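Long-range contacts in 2-hydroxyhepta-2,4-diene-1,7-dioate isomerase (Corynebacterium glutamicum, PDB 4DBF), which is probably a metal-dependent oxaloacetate decarboxylase of the FAH family, perhaps with isomerase activity as well: residues K132-E136 with P259-M265; I26-D30 with G64-P68; W155-V159 with M235-I239; V117-E121 with K280-P284; M78-V84 with T247-V253. One frame throughout, in Å; residues are numbered along the deposited sequence.

Overall arrangement
Contact 5 is buried and is dominated by a carboxylate network, while contact 2 lies at the surface of the N-terminal region, about 25 Å from it between centres. Contacts 1, 3 and 4 are partly buried. Contact 1 reaches the magnesium site through Glu-136 and mixes backbone bonds with ring packing; contact 2 has its own magnesium ion, held by one aspartate and waters; contact 3 is apolar, a tryptophan against a helix. Contacts 4 and 5 touch, Val-117 packing on Pro-80 and Val-83, and their segments alternate along the chain. Contact 1 holds the start of strand 133-143 and the loop after 253-255; contact 5 holds the start of 253-255, which pairs antiparallel with 133-143.

Contact 1: residues K132-E136 with P259-M265; sequences KVEFE and PAGTEAM. With MG (magnesium ion), chain C.
Phe-135 and Thr-262 join the start of strand 133-143 to the loop 259-265 beside the magnesium site of the FAH-type domain. Thr-262 sits over one face of the ring, its CB 3.9 Å from the centroid of the Phe-135 ring and 23° off the normal. The hydroxyl stands between backbone N and carbonyl carbon (chi1 58°), a setting from which Thr-262 OG1 donates to Phe-135 O at 2.7 Å. At the edge of the same ring lies Met-265 CG, and beyond it Met-265 SD makes a long, oblique Met-aromatic contact, 5.2 Å from the centroid of the Phe-135 ring. The backbones are tied by Met-265 N to Val-133 O, 2.8 Å, and by a water that accepts from Val-133 N and donates to Met-265 O. Glu-134 extends alongside the loop until its OE1 takes the N-H of Thr-262 at 3.0 Å from above the carboxylate plane, 57° out of it. Two residues on, Glu-136 OE1 binds magnesium at 2.2 Å; three waters, Glu-138 and Asp-167 complete the shell. Arg-171 is the second-shell group, salt-bridged to Glu-136 OE2, the oxygen turned from the metal, and Glu-134 OE1 holds that arginine from behind while also taking Thr-262 N. The arginine would be expected to balance part of the negative charge of both glutamates, and the two bonds of Thr-262, one to backbone and one to a side chain, tie the loop to the segment that carries the ligand.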
# COMPACT_ATOMS: atom_id res chain seq x y z
N LYS A 132 -1.35 21.98 9.28
CA LYS A 132 -1.09 21.38 10.56
C LYS A 132 -0.38 20.02 10.45
O LYS A 132 -0.87 19.05 10.94
CB LYS A 132 -2.34 21.26 11.41
CG LYS A 132 -1.99 21.08 12.86
CD LYS A 132 -3.19 21.20 13.77
CE LYS A 132 -2.90 20.64 15.12
NZ LYS A 132 -4.11 20.63 15.94
N VAL A 133 0.77 20.01 9.80
CA VAL A 133 1.56 18.82 9.59
C VAL A 133 2.47 18.52 10.75
O VAL A 133 3.39 19.24 11.02
CB VAL A 133 2.39 18.93 8.32
CG1 VAL A 133 3.25 17.73 8.12
CG2 VAL A 133 1.50 19.16 7.15
N GLU A 134 2.18 17.44 11.44
CA GLU A 134 2.96 17.01 12.59
C GLU A 134 3.80 15.77 12.30
O GLU A 134 3.50 15.02 11.44
CB GLU A 134 2.05 16.74 13.79
CG GLU A 134 1.23 17.95 14.20
CD GLU A 134 0.42 17.77 15.46
OE1 GLU A 134 0.23 16.68 15.93
OE2 GLU A 134 -0.01 18.77 15.99
N PHE A 135 4.84 15.60 13.07
CA PHE A 135 5.67 14.43 13.01
C PHE A 135 5.23 13.46 14.08
O PHE A 135 4.55 13.81 14.98
CB PHE A 135 7.09 14.82 13.29
CG PHE A 135 7.28 15.39 14.64
CD1 PHE A 135 7.50 14.58 15.71
CD2 PHE A 135 7.19 16.74 14.85
CE1 PHE A 135 7.65 15.10 16.95
CE2 PHE A 135 7.36 17.27 16.09
CZ PHE A 135 7.59 16.44 17.14
N GLU A 136 5.67 12.23 13.96
CA GLU A 136 5.47 11.27 15.01
C GLU A 136 6.64 10.32 14.97
O GLU A 136 6.80 9.65 14.03
CB GLU A 136 4.20 10.46 14.80
CG GLU A 136 2.92 11.19 14.49
CD GLU A 136 1.70 10.30 14.50
OE1 GLU A 136 1.77 9.21 14.00
OE2 GLU A 136 0.68 10.71 14.99
N PRO A 259 2.41 8.87 20.58
CA PRO A 259 1.33 9.76 21.07
C PRO A 259 0.73 10.38 19.84
O PRO A 259 1.46 10.64 18.88
CB PRO A 259 2.09 10.88 21.84
CG PRO A 259 3.32 10.29 22.25
CD PRO A 259 3.71 9.19 21.20
N ALA A 260 -0.58 10.62 19.87
CA ALA A 260 -1.37 11.12 18.74
C ALA A 260 -1.31 12.64 18.47
O ALA A 260 -2.00 13.15 17.56
CB ALA A 260 -2.79 10.73 18.95
N GLY A 261 -0.50 13.37 19.22
CA GLY A 261 -0.34 14.80 18.97
C GLY A 261 1.00 15.33 19.38
O GLY A 261 1.39 15.22 20.55
N THR A 262 1.74 15.90 18.44
CA THR A 262 3.03 16.45 18.79
C THR A 262 3.19 17.97 18.60
O THR A 262 2.91 18.72 19.51
CB THR A 262 4.10 15.71 18.00
OG1 THR A 262 3.83 15.87 16.59
CG2 THR A 262 4.15 14.16 18.38
N GLU A 263 3.61 18.42 17.43
CA GLU A 263 3.78 19.85 17.17
C GLU A 263 3.82 20.07 15.65
O GLU A 263 4.52 19.34 14.92
CB GLU A 263 5.06 20.42 17.82
CG GLU A 263 5.40 21.91 17.46
CD GLU A 263 4.64 22.96 18.30
OE1 GLU A 263 4.31 22.72 19.50
OE2 GLU A 263 4.40 24.06 17.75
N ALA A 264 3.13 21.09 15.15
CA ALA A 264 3.19 21.34 13.71
C ALA A 264 4.57 21.80 13.21
O ALA A 264 5.33 22.46 13.92
CB ALA A 264 2.09 22.34 13.26
N MET A 265 4.88 21.42 11.98
CA MET A 265 6.16 21.70 11.37
C MET A 265 5.85 22.58 10.19
O MET A 265 4.83 22.37 9.52
CB MET A 265 6.74 20.37 10.83
CG MET A 265 7.07 19.41 11.90
SD MET A 265 7.96 18.04 11.12
CE MET A 265 6.89 17.31 9.98
MG MG C . 1.51 7.06 13.87
O HOH W 1 2.21 22.59 9.27
O HOH W 2 -0.55 7.04 13.75
O HOH W 3 1.46 4.93 13.57
O HOH W 4 1.29 7.10 15.90

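Contact 2: residues I26-D30 with G64-P68; sequences IATPD and GREWP. With MG (magnesium ion), chain D.
Asp-30 and Arg-65 form the charged part of this contact. Arg-65 NH1 donates to Asp-30 OD2 at 2.7 Å, with the N-H pointing to the oxygen at 155°. The aspartate oxygen lies near the guanidinium plane, at its edge, but the arginine reaches the anti side of OD2, 33° out of the carboxylate plane, and the two flat groups stand almost perpendicular. Arg-65 NE has a second carboxylate partner, Glu-51, so the guanidinium bridges two acids. Metal coordination uses the second oxygen: Asp-30 OD1 binds magnesium at 1.9 Å, and five waters fill the rest of the shell. Two of those waters return to the same residue, one donating to Asp-30 OD2 at 3.0 Å and another to Asp-30 O at 2.7 Å. Apolar packing gathers round Trp-67. Thr-28 CG2, anti to its carbonyl carbon, lies over one face of the indole, 3.9 Å from the centroid of the Trp-67 six-membered ring and 13° off its normal, a CH-pi contact. Ile-26 CD1 meets Trp-67 CE3 obliquely at 3.9 Å, and the Pro-29 ring comes near the indole nitrogen. Strands 22-28, 31-38, 48-52 and 65-68 pair antiparallel in that order, so the two segments belong to the first and last of the series. These strands of the Rv2993c-like N-terminal region curl until the first and last meet through side chains alone, packing Trp-67 against Ile-26 and Thr-28, with an outlying, mostly hydrated magnesium site at the tip.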
# COMPACT_ATOMS: atom_id res chain seq x y z
N ILE A 26 22.66 2.65 0.72
CA ILE A 26 23.43 3.83 0.46
C ILE A 26 23.50 4.20 -1.01
O ILE A 26 23.44 3.38 -1.84
CB ILE A 26 24.87 3.70 1.00
CG1 ILE A 26 25.52 2.40 0.57
CG2 ILE A 26 24.91 3.87 2.50
CD1 ILE A 26 26.99 2.36 0.90
N ALA A 27 23.69 5.47 -1.26
CA ALA A 27 24.09 5.96 -2.53
C ALA A 27 25.59 6.24 -2.45
O ALA A 27 26.05 6.80 -1.51
CB ALA A 27 23.34 7.20 -2.89
N THR A 28 26.29 5.82 -3.47
CA THR A 28 27.70 6.02 -3.59
C THR A 28 28.02 6.60 -4.97
O THR A 28 27.19 6.60 -5.81
CB THR A 28 28.46 4.70 -3.44
OG1 THR A 28 28.39 3.99 -4.64
CG2 THR A 28 27.87 3.86 -2.31
N PRO A 29 29.25 7.01 -5.18
CA PRO A 29 29.64 7.54 -6.47
C PRO A 29 29.44 6.51 -7.54
O PRO A 29 29.33 6.84 -8.67
CB PRO A 29 31.11 7.85 -6.28
CG PRO A 29 31.25 8.08 -4.86
CD PRO A 29 30.36 7.06 -4.24
N ASP A 30 29.35 5.26 -7.16
CA ASP A 30 29.18 4.20 -8.12
C ASP A 30 27.76 3.72 -8.32
O ASP A 30 27.54 2.90 -9.12
CB ASP A 30 30.09 3.02 -7.80
CG ASP A 30 30.31 2.11 -9.00
OD1 ASP A 30 30.60 2.57 -10.12
OD2 ASP A 30 30.17 0.92 -8.84
N GLY A 64 33.47 -6.86 -0.78
CA GLY A 64 34.77 -6.28 -0.63
C GLY A 64 34.83 -4.78 -0.68
O GLY A 64 35.67 -4.20 -0.08
N ARG A 65 33.91 -4.15 -1.40
CA ARG A 65 33.87 -2.70 -1.44
C ARG A 65 33.41 -2.09 -0.14
O ARG A 65 32.51 -2.57 0.47
CB ARG A 65 32.96 -2.20 -2.54
CG ARG A 65 33.16 -2.83 -3.88
CD ARG A 65 32.66 -1.91 -4.98
NE ARG A 65 31.22 -1.92 -5.04
CZ ARG A 65 30.51 -1.36 -5.99
NH1 ARG A 65 31.10 -0.75 -6.97
NH2 ARG A 65 29.21 -1.43 -5.94
N GLU A 66 34.05 -1.01 0.25
CA GLU A 66 33.66 -0.27 1.42
C GLU A 66 33.95 1.22 1.30
O GLU A 66 34.72 1.63 0.49
CB GLU A 66 34.26 -0.83 2.70
CG GLU A 66 35.75 -0.95 2.70
CD GLU A 66 36.26 -2.05 3.60
OE1 GLU A 66 35.67 -2.27 4.65
OE2 GLU A 66 37.23 -2.69 3.23
N TRP A 67 33.28 1.99 2.14
CA TRP A 67 33.45 3.41 2.20
C TRP A 67 33.34 3.85 3.61
O TRP A 67 32.55 3.31 4.33
CB TRP A 67 32.34 4.14 1.43
CG TRP A 67 32.16 3.73 -0.00
CD1 TRP A 67 32.62 4.37 -1.12
CD2 TRP A 67 31.45 2.60 -0.50
NE1 TRP A 67 32.26 3.73 -2.23
CE2 TRP A 67 31.56 2.65 -1.93
CE3 TRP A 67 30.76 1.58 0.07
CZ2 TRP A 67 30.98 1.72 -2.73
CZ3 TRP A 67 30.18 0.65 -0.74
CH2 TRP A 67 30.30 0.71 -2.10
N PRO A 68 34.11 4.85 4.01
CA PRO A 68 33.80 5.59 5.22
C PRO A 68 32.38 6.13 5.09
O PRO A 68 32.04 6.58 4.04
CB PRO A 68 34.79 6.73 5.20
CG PRO A 68 35.83 6.33 4.27
CD PRO A 68 35.16 5.52 3.25
MG MG D . 30.39 2.08 -11.97
O HOH W 5 28.37 2.25 -11.62
O HOH W 6 30.25 0.08 -11.76
O HOH W 7 30.02 1.70 -14.14
O HOH W 8 32.59 2.24 -12.42
O HOH W 9 30.48 4.33 -12.48

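Contact 3: residues W155-V159 with M235-I239; sequences WKSVV and MGEII
One face of the Trp-155 indole rests on the first turn of helix 235-243: Met-235 CG lies over the six-membered ring and Gly-236 N over the other end of the same face. The opposite face carries Lys-156 CG from the next residue in the chain, and Val-159 CG1 stands at the edge, in plane. Met-235 CG is 3.3 Å from the centroid of the Trp-155 six-membered ring and 7° off its normal, a tight CH-pi contact. The bend at chi2 (65°) leaves Met-235 SD above the same face but farther off, 4.7 Å from the centroid of that Trp-155 ring, as a longer Met-aromatic contact. Gly-236 has no side chain, and Trp-155 CD1 comes to 3.3 Å from its CA. One turn further, Ile-239 CD1 approaches Trp-155 CE3 obliquely, at 3.8 Å, and lies 4.0 Å from Val-159 CG1. The other branch, Ile-239 CG2, runs alongside Val-158 CG2 in the opposite sense, 4.1 Å away. The segments exchange no hydrogen bonds, so the helix is held against the approach to strand 159-170 by shape and dispersion, with the glycine setting how near the indole can lie.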
# COMPACT_ATOMS: atom_id res chain seq x y z
N TRP A 155 6.84 -13.78 17.36
CA TRP A 155 7.05 -12.58 16.55
C TRP A 155 8.47 -12.37 16.09
O TRP A 155 8.70 -11.95 14.97
CB TRP A 155 6.50 -11.35 17.24
CG TRP A 155 7.25 -10.84 18.41
CD1 TRP A 155 7.00 -11.09 19.75
CD2 TRP A 155 8.32 -9.91 18.37
NE1 TRP A 155 7.88 -10.41 20.52
CE2 TRP A 155 8.69 -9.64 19.71
CE3 TRP A 155 8.99 -9.24 17.33
CZ2 TRP A 155 9.71 -8.79 20.04
CZ3 TRP A 155 10.00 -8.38 17.65
CH2 TRP A 155 10.37 -8.16 19.01
N LYS A 156 9.44 -12.67 16.96
CA LYS A 156 10.85 -12.50 16.62
C LYS A 156 11.33 -13.24 15.39
O LYS A 156 12.17 -12.75 14.68
CB LYS A 156 11.79 -12.80 17.82
CG LYS A 156 11.66 -11.77 18.96
CD LYS A 156 12.64 -11.99 20.10
CE LYS A 156 12.20 -11.16 21.31
NZ LYS A 156 13.20 -11.04 22.43
N SER A 157 10.76 -14.38 15.11
CA SER A 157 11.17 -15.18 13.98
C SER A 157 10.93 -14.53 12.60
O SER A 157 11.50 -14.93 11.65
CB SER A 157 10.48 -16.51 14.03
OG SER A 157 9.16 -16.39 13.61
N VAL A 158 10.09 -13.50 12.55
CA VAL A 158 9.77 -12.84 11.30
C VAL A 158 10.37 -11.46 11.14
O VAL A 158 10.22 -10.87 10.11
CB VAL A 158 8.25 -12.73 11.06
CG1 VAL A 158 7.57 -14.06 11.02
CG2 VAL A 158 7.60 -11.79 12.03
N VAL A 159 11.00 -10.93 12.16
CA VAL A 159 11.59 -9.62 12.02
C VAL A 159 13.09 -9.60 11.69
O VAL A 159 13.88 -10.26 12.30
CB VAL A 159 11.16 -8.57 13.08
CG1 VAL A 159 9.96 -8.95 13.91
CG2 VAL A 159 12.30 -7.92 13.81
N MET A 235 4.67 -5.68 20.95
CA MET A 235 5.20 -6.06 19.66
C MET A 235 4.57 -7.35 19.09
O MET A 235 4.16 -7.42 17.93
CB MET A 235 6.71 -6.19 19.78
CG MET A 235 7.36 -6.43 18.49
SD MET A 235 7.17 -5.03 17.35
CE MET A 235 7.28 -3.57 18.33
N GLY A 236 4.47 -8.38 19.92
CA GLY A 236 4.03 -9.67 19.43
C GLY A 236 2.58 -9.60 19.07
O GLY A 236 2.16 -10.20 18.10
N GLU A 237 1.81 -8.84 19.81
CA GLU A 237 0.39 -8.76 19.52
C GLU A 237 0.17 -7.92 18.22
O GLU A 237 -0.72 -8.23 17.44
CB GLU A 237 -0.38 -8.09 20.66
CG GLU A 237 -1.84 -8.02 20.39
CD GLU A 237 -2.67 -7.34 21.49
OE1 GLU A 237 -2.11 -6.88 22.52
OE2 GLU A 237 -3.91 -7.27 21.27
N ILE A 238 0.97 -6.87 18.03
CA ILE A 238 0.87 -6.10 16.75
C ILE A 238 1.08 -7.04 15.54
O ILE A 238 0.29 -7.08 14.60
CB ILE A 238 1.92 -5.01 16.72
CG1 ILE A 238 1.63 -4.00 17.85
CG2 ILE A 238 1.89 -4.24 15.34
CD1 ILE A 238 2.73 -2.90 17.99
N ILE A 239 2.15 -7.81 15.56
CA ILE A 239 2.44 -8.72 14.47
C ILE A 239 1.36 -9.80 14.22
O ILE A 239 1.01 -10.08 13.12
CB ILE A 239 3.86 -9.27 14.59
CG1 ILE A 239 4.85 -8.19 14.22
CG2 ILE A 239 4.08 -10.45 13.70
CD1 ILE A 239 6.13 -8.22 14.98

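Contact 4: residues V117-E121 with K280-P284; sequences VTGPE and KLGNP
Glu-121 and Gly-282 make the tight side of this contact, where the turn after strand 117-118 meets strand 279-287. Glu-121 N donates to Gly-282 O at 2.8 Å, the donor lying almost on the line of the carbonyl bond (167°). Next to it the strand packs closely: Pro-284 CD is 3.2 Å from Glu-121 O, and the carbonyl side of the turn thus abuts a proline ring. On the far side of the bond, Leu-281 CD1 lies 3.8 Å from Pro-120 CA and 3.9 Å from Pro-120 CG, the two side chains crossing at about a right angle. The amide end of Asn-283 comes up to the carbonyl of Gly-119, between these two packed regions. Pro-191 of strand 190-197 packs on Thr-118, Leu-281 and Asn-283. The looser side belongs to the exposed Glu-121 carboxylate. With positive phi the residue directs CB away from the strand, and the bend at chi2 (-62°) folds the acid back over Gly-282. There a water donates to Glu-121 OE2 at 3.2 Å and accepts from Gly-282 N at 2.8 Å; its link to Lys-280 O is weak. Glu-121 OE1 is bonded to the hydroxyl of Tyr-270. The one direct backbone bond fixes the turn on the strand, while the water lets the carboxylate reach the backbone N-H of Gly-282 without direct contact. The charged group is thus held by one water and the Tyr-270 hydroxyl at the margin of a junction otherwise made of backbone, two prolines, a leucine and the Asn-283 amide.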
# COMPACT_ATOMS: atom_id res chain seq x y z
N VAL A 117 7.59 6.91 1.47
CA VAL A 117 8.87 6.60 2.05
C VAL A 117 9.97 7.50 1.51
O VAL A 117 10.05 7.73 0.36
CB VAL A 117 9.23 5.13 1.86
CG1 VAL A 117 10.60 4.86 2.42
CG2 VAL A 117 8.20 4.25 2.52
N THR A 118 10.77 8.01 2.41
CA THR A 118 12.01 8.69 2.07
C THR A 118 13.12 8.39 3.09
O THR A 118 12.90 7.72 4.06
CB THR A 118 11.79 10.22 1.86
OG1 THR A 118 12.92 10.79 1.22
CG2 THR A 118 11.62 10.91 3.15
N GLY A 119 14.31 8.89 2.83
CA GLY A 119 15.42 8.56 3.67
C GLY A 119 15.91 9.63 4.60
O GLY A 119 15.37 10.70 4.60
N PRO A 120 16.95 9.35 5.34
CA PRO A 120 17.56 10.34 6.22
C PRO A 120 18.02 11.57 5.47
O PRO A 120 18.56 11.43 4.44
CB PRO A 120 18.74 9.61 6.79
CG PRO A 120 18.39 8.21 6.70
CD PRO A 120 17.54 8.04 5.52
N GLU A 121 17.78 12.72 6.04
CA GLU A 121 18.15 14.02 5.48
C GLU A 121 17.39 14.49 4.25
O GLU A 121 17.57 15.59 3.87
CB GLU A 121 19.65 14.20 5.29
CG GLU A 121 20.49 13.79 6.46
CD GLU A 121 20.24 14.54 7.73
OE1 GLU A 121 19.70 15.64 7.72
OE2 GLU A 121 20.62 14.03 8.77
N LYS A 280 19.59 8.18 15.04
CA LYS A 280 18.80 9.40 14.84
C LYS A 280 18.30 9.48 13.40
O LYS A 280 19.03 9.12 12.49
CB LYS A 280 19.64 10.64 15.16
CG LYS A 280 19.84 10.85 16.66
CD LYS A 280 20.81 12.02 16.86
CE LYS A 280 21.09 12.24 18.33
NZ LYS A 280 22.20 13.23 18.50
N LEU A 281 17.08 9.93 13.23
CA LEU A 281 16.49 10.15 11.92
C LEU A 281 16.11 11.61 11.80
O LEU A 281 15.11 12.05 12.42
CB LEU A 281 15.25 9.21 11.70
CG LEU A 281 14.50 9.39 10.36
CD1 LEU A 281 15.45 9.09 9.13
CD2 LEU A 281 13.28 8.44 10.37
N GLY A 282 16.90 12.39 11.03
CA GLY A 282 16.70 13.87 10.89
C GLY A 282 16.23 14.18 9.48
O GLY A 282 16.70 13.56 8.52
N ASN A 283 15.30 15.13 9.34
CA ASN A 283 14.85 15.59 8.02
C ASN A 283 14.53 17.07 8.05
O ASN A 283 13.87 17.57 8.99
CB ASN A 283 13.57 14.83 7.55
CG ASN A 283 13.83 13.34 7.32
OD1 ASN A 283 14.14 12.89 6.19
ND2 ASN A 283 13.69 12.57 8.37
N PRO A 284 14.96 17.79 7.00
CA PRO A 284 14.51 19.14 6.89
C PRO A 284 13.09 19.20 6.35
O PRO A 284 12.58 18.24 5.72
CB PRO A 284 15.55 19.79 5.94
CG PRO A 284 15.87 18.65 4.98
CD PRO A 284 15.82 17.39 5.86
O HOH W 10 19.30 11.39 10.04

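Contact 5: residues M78-V84 with T247-V253; sequences MLPSKVV and TLLPGDV
The carboxylate of Asp-252 is gripped at both oxygens. Ser-81 OG donates to Asp-252 OD1 at 2.5 Å on its syn lone pair, the hydroxyl placed between its backbone N and carbonyl carbon (chi1 87°); Lys-82 N reaches Asp-252 OD1 from above the plane at 3.1 Å, and a water also donates there. Asp-252 OD2 takes Lys-82 NZ at 2.8 Å in a salt bridge on its syn side and Leu-249 N at 2.9 Å, these two donors coming from opposite faces of the plane. The bend at chi4 (-67°) lets Lys-82 NZ also donate to Thr-247 O at 2.8 Å. Four protein donors thus fix the rotation of the carboxylate, and the buried ammonium group would favour its ionised state. Leu-249 to Asp-252 form a type II turn; Gly-251, in its third position, packs its CA against Met-78 SD. Beyond it the backbones run parallel, Val-253 N bonding Lys-82 O at 3.3 Å and Val-84 N bonding Val-253 O at 2.9 Å, and Pro-80 CB touches Val-253 CG2 at 3.9 Å. These bonds pair strand 83-87 in parallel with 253-255; strand 108-112 also pairs with it, antiparallel. Ile-242 of helix 235-243 packs on Val-84 and Leu-248, strand 133-143 packs on Val-253, and Asp-187 of the second subunit is hydrogen-bonded to Thr-247 OG1.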
# COMPACT_ATOMS: atom_id res chain seq x y z
N MET A 78 15.06 0.31 3.33
CA MET A 78 14.29 -0.62 2.53
C MET A 78 13.39 0.11 1.53
O MET A 78 13.04 1.23 1.73
CB MET A 78 13.31 -1.44 3.36
CG MET A 78 13.88 -2.58 4.14
SD MET A 78 14.62 -3.92 3.23
CE MET A 78 15.83 -4.38 4.42
N LEU A 79 12.96 -0.62 0.54
CA LEU A 79 11.93 -0.19 -0.35
C LEU A 79 10.76 -1.12 -0.12
O LEU A 79 10.59 -2.07 -0.79
CB LEU A 79 12.40 -0.24 -1.77
CG LEU A 79 13.54 0.67 -2.11
CD1 LEU A 79 13.84 0.56 -3.59
CD2 LEU A 79 13.27 2.09 -1.72
N PRO A 80 9.98 -0.83 0.89
CA PRO A 80 8.95 -1.76 1.30
C PRO A 80 7.80 -1.87 0.33
O PRO A 80 7.45 -0.89 -0.21
CB PRO A 80 8.46 -1.16 2.59
CG PRO A 80 8.75 0.27 2.48
CD PRO A 80 9.95 0.41 1.65
N SER A 81 7.21 -3.05 0.20
CA SER A 81 6.01 -3.27 -0.60
C SER A 81 4.81 -2.54 -0.00
O SER A 81 3.99 -2.04 -0.70
CB SER A 81 5.69 -4.75 -0.82
OG SER A 81 4.93 -5.27 0.19
N LYS A 82 4.76 -2.51 1.30
CA LYS A 82 3.82 -1.70 2.01
C LYS A 82 4.31 -1.32 3.40
O LYS A 82 5.21 -1.90 3.90
CB LYS A 82 2.48 -2.40 2.11
CG LYS A 82 2.52 -3.78 2.70
CD LYS A 82 1.18 -4.46 2.62
CE LYS A 82 1.19 -5.79 3.34
NZ LYS A 82 2.03 -6.80 2.71
N VAL A 83 3.67 -0.32 3.95
CA VAL A 83 3.95 0.17 5.27
C VAL A 83 2.67 0.09 6.07
O VAL A 83 1.69 0.67 5.71
CB VAL A 83 4.44 1.61 5.27
CG1 VAL A 83 4.68 2.06 6.69
CG2 VAL A 83 5.64 1.74 4.39
N VAL A 84 2.68 -0.71 7.12
CA VAL A 84 1.49 -0.91 7.91
C VAL A 84 1.71 -0.24 9.23
O VAL A 84 2.69 -0.43 9.84
CB VAL A 84 1.17 -2.38 8.16
CG1 VAL A 84 -0.13 -2.49 8.93
CG2 VAL A 84 1.11 -3.15 6.87
N THR A 247 -0.91 -10.81 4.52
CA THR A 247 0.41 -11.36 4.35
C THR A 247 1.43 -10.24 4.40
O THR A 247 1.24 -9.23 3.78
CB THR A 247 0.57 -12.11 3.00
OG1 THR A 247 -0.26 -13.24 2.96
CG2 THR A 247 1.98 -12.56 2.80
N LEU A 248 2.50 -10.44 5.13
CA LEU A 248 3.62 -9.53 5.12
C LEU A 248 4.83 -10.12 4.37
O LEU A 248 5.03 -11.29 4.41
CB LEU A 248 3.98 -9.15 6.55
CG LEU A 248 2.95 -8.42 7.41
CD1 LEU A 248 3.46 -8.13 8.80
CD2 LEU A 248 2.49 -7.17 6.72
N LEU A 249 5.60 -9.27 3.72
CA LEU A 249 6.70 -9.68 2.87
C LEU A 249 8.02 -9.12 3.41
O LEU A 249 8.01 -8.10 4.10
CB LEU A 249 6.42 -9.14 1.48
CG LEU A 249 5.14 -9.69 0.84
CD1 LEU A 249 4.86 -9.08 -0.50
CD2 LEU A 249 5.29 -11.21 0.71
N PRO A 250 9.18 -9.76 3.08
CA PRO A 250 10.47 -9.14 3.44
C PRO A 250 10.60 -7.70 2.96
O PRO A 250 10.32 -7.37 1.80
CB PRO A 250 11.54 -10.00 2.72
CG PRO A 250 10.82 -11.36 2.43
CD PRO A 250 9.33 -10.97 2.24
N GLY A 251 11.04 -6.83 3.87
CA GLY A 251 11.17 -5.44 3.53
C GLY A 251 9.96 -4.62 3.97
O GLY A 251 10.11 -3.40 4.13
N ASP A 252 8.83 -5.25 4.15
CA ASP A 252 7.60 -4.53 4.63
C ASP A 252 7.89 -3.88 6.01
O ASP A 252 8.64 -4.42 6.84
CB ASP A 252 6.41 -5.46 4.79
CG ASP A 252 5.66 -5.71 3.49
OD1 ASP A 252 6.00 -5.09 2.46
OD2 ASP A 252 4.74 -6.52 3.53
N VAL A 253 7.27 -2.74 6.29
CA VAL A 253 7.65 -2.00 7.48
C VAL A 253 6.41 -1.85 8.38
O VAL A 253 5.31 -1.58 7.85
CB VAL A 253 8.22 -0.61 7.09
CG1 VAL A 253 8.27 0.28 8.36
CG2 VAL A 253 9.64 -0.71 6.32
O HOH W 11 8.52 -5.64 0.98